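Local structure of GNA33 (Neisseria gonorrhoeae FA 1090, 2G5D) at residues Ala25-Gly38 and Gln410-Pro422. The protein probably cleaves the beta-1,4 linkage between MurNAc and GlcNAc in peptidoglycan as a lytic transglycosylase, leaving a 1,6-anhydro bond on MurNAc. Sequence-based numbering, arbitrary orientation.
Sequences AGIPDPAGTTVAGG and QLLPNGMKPEYRP
K417 reaches between D29 and V35. CB of K417 sits 4.1 Å from CG2 of V35, its CG turns to D29, 3.5 Å from OD2, and its CD goes back to V35, 3.5 Å from CG2. Bends at chi3 (-105°) and chi4 then bring NZ of K417 round to OD1 of D29, a salt bridge of 3.6 Å in which the two side chains cross nearly at right angles. OD2 of the same carboxylate accepts a hydrogen bond from a water, which in turn accepts from the backbone N of D29 and of G415, linking D29 to the type II turn P413-M416. That turn follows strand 403-413, part of the beta-barrel domain, and the chain's last residues then run alongside strand 34-37, with P418 and Y420 closest to V35 and G37. On the turn, ND2 of N414 gives a bent hydrogen bond (136°) to O of G26, reaching it from above the carbonyl plane; R101 O also accepts from ND2, while OD1 is hydrogen-bonded to OG1 of T104. Farther along, CB of V35 meets CG of P418 at 4.2 Å, and its CG1 touches the P418 carbonyl O. CA of G38 lies over the Y420 ring, a CH-pi contact 3.5 Å from the centroid, with P422 N over the opposite face.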
loop_
_atom_site.group_PDB
_atom_site.type_symbol
_atom_site.label_atom_id
_atom_site.label_comp_id
_atom_site.label_asym_id
_atom_site.label_seq_id
_atom_site.Cartn_x
_atom_site.Cartn_y
_atom_site.Cartn_z
ATOM N N ALA A 25 8.605 25.635 -17.799
ATOM C CA ALA A 25 8.621 24.192 -17.969
ATOM C C ALA A 25 9.999 23.558 -17.822
ATOM O O ALA A 25 10.119 22.417 -17.372
ATOM C CB ALA A 25 7.983 23.788 -19.284
ATOM N N GLY A 26 11.054 24.249 -18.208
ATOM C CA GLY A 26 12.343 23.555 -18.182
ATOM C C GLY A 26 12.512 22.574 -19.336
ATOM O O GLY A 26 11.544 22.169 -19.976
ATOM N N ILE A 27 13.755 22.190 -19.588
ATOM C CA ILE A 27 14.154 21.648 -20.889
ATOM C C ILE A 27 14.176 20.121 -20.899
ATOM O O ILE A 27 14.895 19.516 -20.117
ATOM C CB ILE A 27 15.527 22.232 -21.285
ATOM C CG1 ILE A 27 15.438 23.761 -21.336
ATOM C CG2 ILE A 27 16.042 21.638 -22.628
ATOM C CD1 ILE A 27 16.748 24.464 -21.074
ATOM N N PRO A 28 13.371 19.491 -21.775
ATOM C CA PRO A 28 13.328 18.020 -21.783
ATOM C C PRO A 28 14.568 17.386 -22.418
ATOM O O PRO A 28 15.128 17.924 -23.378
ATOM C CB PRO A 28 12.088 17.689 -22.627
ATOM C CG PRO A 28 11.583 18.965 -23.179
ATOM C CD PRO A 28 12.470 20.090 -22.779
ATOM N N ASP A 29 15.007 16.266 -21.850
ATOM C CA ASP A 29 15.976 15.398 -22.502
ATOM C C ASP A 29 15.330 14.946 -23.809
ATOM O O ASP A 29 14.121 14.672 -23.839
ATOM C CB ASP A 29 16.328 14.224 -21.586
ATOM C CG ASP A 29 17.082 14.673 -20.344
ATOM O OD1 ASP A 29 18.162 15.252 -20.495
ATOM O OD2 ASP A 29 16.605 14.472 -19.218
ATOM N N PRO A 30 16.110 14.940 -24.910
ATOM C CA PRO A 30 15.480 14.647 -26.200
ATOM C C PRO A 30 15.137 13.157 -26.411
ATOM O O PRO A 30 15.631 12.291 -25.682
ATOM C CB PRO A 30 16.498 15.158 -27.212
ATOM C CG PRO A 30 17.815 15.133 -26.499
ATOM C CD PRO A 30 17.550 15.245 -25.037
ATOM N N ALA A 31 14.260 12.888 -27.379
ATOM C CA ALA A 31 13.788 11.534 -27.682
ATOM C C ALA A 31 14.964 10.578 -27.905
ATOM O O ALA A 31 15.973 10.944 -28.520
ATOM C CB ALA A 31 12.847 11.552 -28.875
ATOM N N GLY A 32 14.871 9.387 -27.320
ATOM C CA GLY A 32 15.959 8.421 -27.413
ATOM C C GLY A 32 16.993 8.507 -26.297
ATOM O O GLY A 32 17.909 7.701 -26.262
ATOM N N THR A 33 16.861 9.480 -25.394
ATOM C CA THR A 33 17.817 9.626 -24.268
ATOM C C THR A 33 17.679 8.448 -23.309
ATOM O O THR A 33 16.575 8.013 -23.010
ATOM C CB THR A 33 17.640 10.980 -23.499
ATOM O OG1 THR A 33 17.929 12.070 -24.381
ATOM C CG2 THR A 33 18.582 11.084 -22.293
ATOM N N THR A 34 18.811 7.917 -22.850
ATOM C CA THR A 34 18.790 6.732 -22.009
ATOM C C THR A 34 19.506 6.965 -20.676
ATOM O O THR A 34 20.440 7.767 -20.589
ATOM C CB THR A 34 19.389 5.494 -22.735
ATOM O OG1 THR A 34 20.561 5.888 -23.440
ATOM C CG2 THR A 34 18.420 4.914 -23.748
ATOM N N VAL A 35 19.030 6.272 -19.643
ATOM C CA VAL A 35 19.668 6.195 -18.326
ATOM C C VAL A 35 19.594 4.716 -17.978
ATOM O O VAL A 35 18.620 4.043 -18.316
ATOM C CB VAL A 35 18.892 7.035 -17.236
ATOM C CG1 VAL A 35 19.313 6.639 -15.832
ATOM C CG2 VAL A 35 19.121 8.522 -17.419
ATOM N N ALA A 36 20.627 4.194 -17.336
ATOM C CA ALA A 36 20.659 2.779 -16.998
ATOM C C ALA A 36 21.172 2.596 -15.592
ATOM O O ALA A 36 21.992 3.375 -15.119
ATOM C CB ALA A 36 21.538 2.009 -17.976
ATOM N N GLY A 37 20.716 1.534 -14.949
ATOM C CA GLY A 37 21.176 1.189 -13.616
ATOM C C GLY A 37 20.297 0.061 -13.136
ATOM O O GLY A 37 19.093 0.037 -13.431
ATOM N N GLY A 38 20.907 -0.898 -12.451
ATOM C CA GLY A 38 20.189 -1.991 -11.799
ATOM C C GLY A 38 19.575 -3.017 -12.726
ATOM O O GLY A 38 18.616 -3.691 -12.333
ATOM N N GLN A 410 7.490 6.173 -17.105
ATOM C CA GLN A 410 7.565 7.099 -15.982
ATOM C C GLN A 410 7.672 8.541 -16.513
ATOM O O GLN A 410 8.532 8.809 -17.354
ATOM C CB GLN A 410 8.810 6.729 -15.159
ATOM C CG GLN A 410 9.030 7.596 -13.937
ATOM C CD GLN A 410 10.171 7.114 -13.051
ATOM O OE1 GLN A 410 10.161 7.375 -11.860
ATOM N NE2 GLN A 410 11.175 6.435 -13.633
ATOM N N LEU A 411 6.799 9.453 -16.035
ATOM C CA LEU A 411 6.829 10.898 -16.411
ATOM C C LEU A 411 7.505 11.702 -15.303
ATOM O O LEU A 411 7.176 11.560 -14.135
ATOM C CB LEU A 411 5.411 11.454 -16.747
ATOM C CG LEU A 411 4.812 11.074 -18.126
ATOM C CD1 LEU A 411 4.646 9.576 -18.240
ATOM C CD2 LEU A 411 3.451 11.765 -18.402
ATOM N N LEU A 412 8.495 12.499 -15.678
ATOM C CA LEU A 412 9.264 13.280 -14.715
ATOM C C LEU A 412 9.337 14.702 -15.238
ATOM O O LEU A 412 9.371 14.910 -16.475
ATOM C CB LEU A 412 10.701 12.704 -14.570
ATOM C CG LEU A 412 10.799 11.311 -13.947
ATOM C CD1 LEU A 412 12.210 10.729 -14.133
ATOM C CD2 LEU A 412 10.379 11.338 -12.456
ATOM N N PRO A 413 9.373 15.685 -14.316
ATOM C CA PRO A 413 9.529 17.089 -14.741
ATOM C C PRO A 413 10.679 17.230 -15.748
ATOM O O PRO A 413 11.776 16.699 -15.498
ATOM C CB PRO A 413 9.849 17.805 -13.430
ATOM C CG PRO A 413 9.159 16.963 -12.391
ATOM C CD PRO A 413 9.313 15.556 -12.846
ATOM N N ASN A 414 10.425 17.903 -16.877
ATOM C CA ASN A 414 11.453 18.088 -17.920
ATOM C C ASN A 414 12.804 18.434 -17.316
ATOM O O ASN A 414 12.904 19.392 -16.548
ATOM C CB ASN A 414 11.083 19.237 -18.849
ATOM C CG ASN A 414 9.776 19.037 -19.555
ATOM O OD1 ASN A 414 9.367 17.920 -19.835
ATOM N ND2 ASN A 414 9.129 20.138 -19.895
ATOM N N GLY A 415 13.840 17.668 -17.669
ATOM C CA GLY A 415 15.171 17.889 -17.118
ATOM C C GLY A 415 15.561 16.912 -16.029
ATOM O O GLY A 415 16.729 16.596 -15.865
ATOM N N MET A 416 14.579 16.426 -15.276
ATOM C CA MET A 416 14.847 15.452 -14.228
ATOM C C MET A 416 14.956 14.040 -14.824
ATOM O O MET A 416 14.060 13.568 -15.530
ATOM C CB MET A 416 13.775 15.518 -13.140
ATOM C CG MET A 416 13.939 14.487 -12.030
ATOM S SD MET A 416 12.464 14.273 -11.008
ATOM C CE MET A 416 12.372 15.865 -10.199
ATOM N N LYS A 417 16.065 13.376 -14.535
ATOM C CA LYS A 417 16.296 12.045 -15.057
ATOM C C LYS A 417 15.794 11.003 -14.073
ATOM O O LYS A 417 15.751 11.252 -12.869
ATOM C CB LYS A 417 17.782 11.847 -15.417
ATOM C CG LYS A 417 18.166 12.585 -16.711
ATOM C CD LYS A 417 19.395 12.020 -17.369
ATOM C CE LYS A 417 20.589 12.925 -17.162
ATOM N NZ LYS A 417 20.424 14.149 -17.971
ATOM N N PRO A 418 15.390 9.831 -14.580
ATOM C CA PRO A 418 15.112 8.732 -13.688
ATOM C C PRO A 418 16.436 8.237 -13.089
ATOM O O PRO A 418 17.524 8.543 -13.588
ATOM C CB PRO A 418 14.481 7.697 -14.606
ATOM C CG PRO A 418 15.034 7.996 -15.940
ATOM C CD PRO A 418 15.222 9.453 -15.994
ATOM N N GLU A 419 16.354 7.499 -12.003
ATOM C CA GLU A 419 17.565 7.082 -11.360
ATOM C C GLU A 419 17.313 5.760 -10.676
ATOM O O GLU A 419 16.287 5.565 -10.027
ATOM C CB GLU A 419 17.995 8.144 -10.345
ATOM C CG GLU A 419 19.258 7.838 -9.617
ATOM C CD GLU A 419 19.541 8.861 -8.525
ATOM O OE1 GLU A 419 18.866 9.915 -8.509
ATOM O OE2 GLU A 419 20.429 8.593 -7.687
ATOM N N TYR A 420 18.263 4.855 -10.851
ATOM C CA TYR A 420 18.306 3.643 -10.080
ATOM C C TYR A 420 18.840 4.016 -8.697
ATOM O O TYR A 420 19.901 4.653 -8.566
ATOM C CB TYR A 420 19.167 2.599 -10.791
ATOM C CG TYR A 420 19.502 1.381 -9.953
ATOM C CD1 TYR A 420 20.833 1.050 -9.664
ATOM C CD2 TYR A 420 18.492 0.569 -9.437
ATOM C CE1 TYR A 420 21.144 -0.070 -8.893
ATOM C CE2 TYR A 420 18.783 -0.536 -8.675
ATOM C CZ TYR A 420 20.109 -0.852 -8.404
ATOM O OH TYR A 420 20.375 -1.957 -7.646
ATOM N N ARG A 421 18.085 3.636 -7.674
ATOM C CA ARG A 421 18.369 4.018 -6.312
ATOM C C ARG A 421 18.576 2.762 -5.471
ATOM O O ARG A 421 17.626 2.253 -4.865
ATOM C CB ARG A 421 17.232 4.890 -5.761
ATOM C CG ARG A 421 17.123 6.241 -6.477
ATOM C CD ARG A 421 16.150 7.193 -5.794
ATOM N NE ARG A 421 16.128 8.514 -6.431
ATOM C CZ ARG A 421 15.308 8.883 -7.407
ATOM N NH1 ARG A 421 14.407 8.036 -7.899
ATOM N NH2 ARG A 421 15.397 10.114 -7.896
ATOM N N PRO A 422 19.831 2.262 -5.424
ATOM C CA PRO A 422 20.153 1.010 -4.734
ATOM C C PRO A 422 19.861 1.073 -3.236
ATOM O O PRO A 422 19.528 2.125 -2.677
ATOM C CB PRO A 422 21.656 0.848 -4.982
ATOM C CG PRO A 422 22.155 2.221 -5.276
ATOM C CD PRO A 422 21.032 2.881 -6.019
ATOM O OXT PRO A 422 19.944 0.054 -2.546
HETATM O O HOH W 1 13.834 15.298 -19.430
#